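Local coordinates for Thiol:disulfide interchange protein (Proteus mirabilis, PDB 4OD7) that probably acts as a periplasmic dithiol oxidase of the DsbA subfamily, introducing disulfide bonds into folding proteins, virulence factors among them, at residues N51-T56 / V182-L187; Y42-T47 / E174-Y179. The protein carries 1 engineered substitution. All coordinates share one frame; numbering follows the deposited sequence.

Contact 1. Residues N51-T56 / V182-L187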
# COMPACT_ATOMS: atom_id res chain seq x y z
N ASN A 51 -4.26 1.27 -15.08
CA ASN A 51 -3.73 1.96 -16.24
C ASN A 51 -2.32 1.54 -16.65
O ASN A 51 -1.84 1.92 -17.67
CB ASN A 51 -3.75 3.46 -15.98
CG ASN A 51 -5.16 4.04 -16.09
OD1 ASN A 51 -6.01 3.53 -16.81
ND2 ASN A 51 -5.40 5.13 -15.38
N VAL A 52 -1.66 0.74 -15.83
CA VAL A 52 -0.32 0.25 -16.15
C VAL A 52 -0.38 -0.76 -17.32
O VAL A 52 -1.44 -1.27 -17.64
CB VAL A 52 0.38 -0.38 -14.93
CG1 VAL A 52 0.78 0.70 -13.95
CG2 VAL A 52 -0.49 -1.44 -14.26
N PRO A 53 0.76 -0.99 -17.99
CA PRO A 53 0.82 -2.01 -19.02
C PRO A 53 0.41 -3.39 -18.50
O PRO A 53 0.65 -3.69 -17.33
CB PRO A 53 2.28 -2.02 -19.41
CG PRO A 53 2.79 -0.76 -19.03
CD PRO A 53 2.08 -0.37 -17.80
N GLU A 54 -0.14 -4.25 -19.36
CA GLU A 54 -0.51 -5.60 -18.99
C GLU A 54 0.73 -6.35 -18.54
O GLU A 54 1.80 -6.08 -19.05
N ASN A 55 0.58 -7.24 -17.56
CA ASN A 55 1.69 -8.03 -16.98
C ASN A 55 2.64 -7.23 -16.11
O ASN A 55 3.67 -7.75 -15.68
CB ASN A 55 2.59 -8.65 -18.07
CG ASN A 55 1.97 -9.78 -18.81
OD1 ASN A 55 1.34 -10.65 -18.22
ND2 ASN A 55 2.17 -9.80 -20.13
N THR A 56 2.27 -6.03 -15.73
CA THR A 56 3.15 -5.28 -14.87
C THR A 56 3.16 -5.94 -13.47
O THR A 56 2.11 -6.14 -12.88
CB THR A 56 2.68 -3.82 -14.84
OG1 THR A 56 2.73 -3.29 -16.16
CG2 THR A 56 3.53 -2.94 -13.87
N VAL A 182 2.10 9.85 -14.68
CA VAL A 182 3.54 9.87 -14.31
C VAL A 182 4.16 8.47 -14.16
O VAL A 182 5.29 8.25 -14.55
CB VAL A 182 3.77 10.69 -13.03
CG1 VAL A 182 5.22 10.66 -12.59
CG2 VAL A 182 3.37 12.11 -13.28
N VAL A 183 3.43 7.55 -13.52
CA VAL A 183 3.92 6.19 -13.28
C VAL A 183 4.25 5.46 -14.57
O VAL A 183 5.32 4.88 -14.69
CB VAL A 183 2.91 5.36 -12.50
CG1 VAL A 183 3.34 3.89 -12.42
CG2 VAL A 183 2.77 5.95 -11.12
N ASN A 184 3.32 5.52 -15.51
CA ASN A 184 3.46 4.83 -16.79
C ASN A 184 4.66 5.40 -17.58
O ASN A 184 5.29 4.69 -18.36
CB ASN A 184 2.19 5.02 -17.63
CG ASN A 184 1.03 4.21 -17.13
OD1 ASN A 184 1.16 3.39 -16.23
ND2 ASN A 184 -0.13 4.46 -17.70
N GLN A 185 4.99 6.67 -17.33
CA GLN A 185 6.15 7.28 -17.97
C GLN A 185 7.42 6.78 -17.32
O GLN A 185 8.41 6.55 -18.00
CB GLN A 185 6.07 8.82 -17.90
N LEU A 186 7.39 6.58 -16.02
CA LEU A 186 8.53 6.00 -15.35
C LEU A 186 8.68 4.53 -15.67
O LEU A 186 9.75 3.95 -15.51
CB LEU A 186 8.36 6.14 -13.86
CG LEU A 186 8.62 7.52 -13.30
CD1 LEU A 186 7.80 7.72 -12.06
CD2 LEU A 186 10.08 7.62 -12.98
N LEU A 187 7.57 3.90 -16.05
CA LEU A 187 7.65 2.49 -16.41
C LEU A 187 8.34 2.26 -17.74
O LEU A 187 9.14 1.30 -17.88
CB LEU A 187 6.25 1.89 -16.42
CG LEU A 187 5.66 1.63 -15.03
CD1 LEU A 187 4.25 1.15 -15.21
CD2 LEU A 187 6.52 0.63 -14.23

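Contact 2. Residues Y42-T47 / E174-Y179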
# COMPACT_ATOMS: atom_id res chain seq x y z
N TYR A 42 -9.71 8.89 -2.90
CA TYR A 42 -9.24 9.36 -4.20
C TYR A 42 -8.97 8.21 -5.16
O TYR A 42 -8.96 8.41 -6.37
CB TYR A 42 -7.96 10.19 -4.06
CG TYR A 42 -8.10 11.53 -3.36
CD1 TYR A 42 -9.32 12.18 -3.23
CD2 TYR A 42 -6.97 12.19 -2.87
CE1 TYR A 42 -9.42 13.40 -2.61
CE2 TYR A 42 -7.06 13.42 -2.25
CZ TYR A 42 -8.27 14.03 -2.12
OH TYR A 42 -8.35 15.27 -1.51
N LYS A 43 -8.70 7.01 -4.62
CA LYS A 43 -8.44 5.82 -5.43
C LYS A 43 -7.24 6.01 -6.37
O LYS A 43 -7.29 5.68 -7.54
CB LYS A 43 -9.70 5.50 -6.24
CG LYS A 43 -10.95 5.28 -5.39
CD LYS A 43 -12.15 5.10 -6.25
CE LYS A 43 -13.44 4.94 -5.50
NZ LYS A 43 -14.47 4.30 -6.39
N VAL A 44 -6.15 6.59 -5.88
CA VAL A 44 -5.03 6.86 -6.75
C VAL A 44 -4.34 5.54 -7.07
O VAL A 44 -4.02 5.29 -8.23
CB VAL A 44 -4.04 7.86 -6.14
CG1 VAL A 44 -2.92 8.20 -7.11
CG2 VAL A 44 -4.74 9.13 -5.76
N ASN A 45 -4.11 4.68 -6.08
CA ASN A 45 -3.45 3.39 -6.41
C ASN A 45 -4.30 2.49 -7.32
O ASN A 45 -3.78 1.80 -8.17
CB ASN A 45 -3.09 2.58 -5.17
CG ASN A 45 -4.29 2.09 -4.41
OD1 ASN A 45 -5.20 2.85 -4.14
ND2 ASN A 45 -4.34 0.81 -4.14
N SER A 46 -5.60 2.54 -7.16
CA SER A 46 -6.45 1.75 -7.99
C SER A 46 -6.51 2.32 -9.43
O SER A 46 -6.55 1.55 -10.36
CB SER A 46 -7.81 1.58 -7.31
OG SER A 46 -8.31 2.78 -6.88
N THR A 47 -6.52 3.63 -9.61
CA THR A 47 -6.45 4.22 -10.94
C THR A 47 -5.16 3.79 -11.62
O THR A 47 -5.15 3.41 -12.79
CB THR A 47 -6.48 5.76 -10.89
OG1 THR A 47 -7.75 6.19 -10.40
CG2 THR A 47 -6.26 6.40 -12.28
N GLU A 174 -8.38 14.38 -11.34
CA GLU A 174 -7.26 14.60 -12.23
C GLU A 174 -5.93 14.20 -11.62
O GLU A 174 -5.04 13.76 -12.34
CB GLU A 174 -7.17 16.04 -12.68
CG GLU A 174 -8.05 16.32 -13.84
CD GLU A 174 -7.69 17.61 -14.49
OE1 GLU A 174 -6.57 18.11 -14.25
OE2 GLU A 174 -8.52 18.13 -15.26
N TYR A 175 -5.82 14.35 -10.30
CA TYR A 175 -4.57 14.04 -9.61
C TYR A 175 -4.29 12.59 -9.77
O TYR A 175 -3.17 12.23 -10.00
CB TYR A 175 -4.62 14.35 -8.10
CG TYR A 175 -3.33 14.01 -7.37
CD1 TYR A 175 -2.21 14.84 -7.45
CD2 TYR A 175 -3.22 12.83 -6.66
CE1 TYR A 175 -1.03 14.51 -6.78
CE2 TYR A 175 -2.04 12.50 -6.00
CZ TYR A 175 -0.95 13.34 -6.08
OH TYR A 175 0.21 12.99 -5.42
N ALA A 176 -5.29 11.75 -9.58
CA ALA A 176 -5.10 10.31 -9.72
C ALA A 176 -4.78 9.91 -11.16
O ALA A 176 -3.97 9.02 -11.41
CB ALA A 176 -6.30 9.61 -9.25
N LYS A 177 -5.43 10.57 -12.11
CA LYS A 177 -5.14 10.36 -13.51
C LYS A 177 -3.76 10.88 -13.79
O LYS A 177 -2.99 10.30 -14.56
CB LYS A 177 -6.19 11.03 -14.35
CG LYS A 177 -7.47 10.24 -14.37
CD LYS A 177 -8.52 10.88 -15.26
CE LYS A 177 -8.84 12.29 -14.77
NZ LYS A 177 -9.97 12.93 -15.48
N ALA A 178 -3.47 12.02 -13.19
CA ALA A 178 -2.17 12.64 -13.35
C ALA A 178 -1.12 11.76 -12.73
O ALA A 178 -0.01 11.72 -13.20
CB ALA A 178 -2.16 14.00 -12.72
N TYR A 179 -1.45 11.14 -11.60
CA TYR A 179 -0.53 10.25 -10.90
C TYR A 179 -0.24 9.05 -11.76
O TYR A 179 0.91 8.66 -11.96
CB TYR A 179 -1.09 9.78 -9.56
CG TYR A 179 -0.02 9.25 -8.59
CD1 TYR A 179 0.47 7.95 -8.68
CD2 TYR A 179 0.48 10.06 -7.58
CE1 TYR A 179 1.45 7.49 -7.81
CE2 TYR A 179 1.44 9.62 -6.71
CZ TYR A 179 1.92 8.33 -6.82
OH TYR A 179 2.89 7.89 -5.94

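Contact 1. Residues N51-T56 / V182-L187
N184 reaches across to the loop that follows helix 44-51 and makes the polar link of this contact. N184 ND2 donates to N51 O at 3.1 Å, a bent bond with an N-H...O angle of 137°, the nitrogen standing above the carbonyl plane of N51, 60° out of it. The other arm of the same amide, N184 OD1, rests on V52, 3.5 Å from V52 CA and equally near V52 CG1, the two side chains crossing at about a right angle.

The apolar part centres on V52 and L187. A chi2 of 175° sets L187 CD1 anti to CA, and L187 CD1 meets V52 CG1 at 3.7 Å and P53 CD at the same distance. T56 CG2 is more distant from L187 CD1, as is V183 CG1 from V52 CG1, both at 4.4 Å.

Within the loop, P53 to T56 form a type II beta turn, closed by T56 N to P53 O at 3.3 Å. N51 ND2 bonds S180 OG, one turn before N184. V183 and L187 also pack on I156 of strand 153-156, so the C-terminal helix 172-187 bridges the central sheet of the thioredoxin fold and the loop leading into its strand 58-62.

Contact 2. Residues Y42-T47 / E174-Y179
V44 puts its two methyls on different residues of helix 172-187, at a helix-helix contact within the thioredoxin fold of DsbA. V44 CG1, anti to the backbone N (chi1 -177°), presses on the root of the Y179 side chain, 3.4 Å from Y179 CG and as near its CB, approaching the ring obliquely. V44 CG2 turns to A176 CB at 3.9 Å and to the edge of the Y175 ring, near its plane, at 4.1 Å from Y175 CD2.

One turn on, T47 lies against the backbone of helix 172-187, its CG2 3.6 Å from A176 O. The small A176 side chain lets the chains come close: the CA atoms of V44 and A176 are 4.6 Å apart.

In the next shell, both tyrosine hydroxyls are tied to N164, Y175 OH to its backbone O and Y179 OH to its OD1, while the Y179 ring meets F38 of helix 33-41 edge-to-face. The Y175 ring also stacks on an aromatic side chain of the bound peptide, and Y42 packs on an apolar one.

K43, with positive phi, separates helix 33-41 from helix 44-51 and is the N-cap of the latter. Its carbonyl oxygen holds T47 in place, taking T47 N and T47 OG1 from opposite faces of its plane, the hydroxyl at 2.9 Å from K43 O.

Helix 172-187 serves both contacts, giving E174-Y179 to contact 2 and V182-L187 to contact 1. Across from it, contact 2 takes the start of helix 44-51, and N51, in the segment that follows, belongs to contact 1. The two centres are about 13 Å apart, and S180, between the two helix segments, meets the partner chain in both contacts, at T47 and at N51. Contact 2 is partly buried and adjoins the bound peptide; contact 1 lies at the surface, its centre about 17 Å from that of the chain. The redox pair is S32 and C35, S32 being an engineered replacement, so the disulfide is absent; C35 lies on helix 33-41, whose F38 packs on V44, Y175 and Y179 of contact 2.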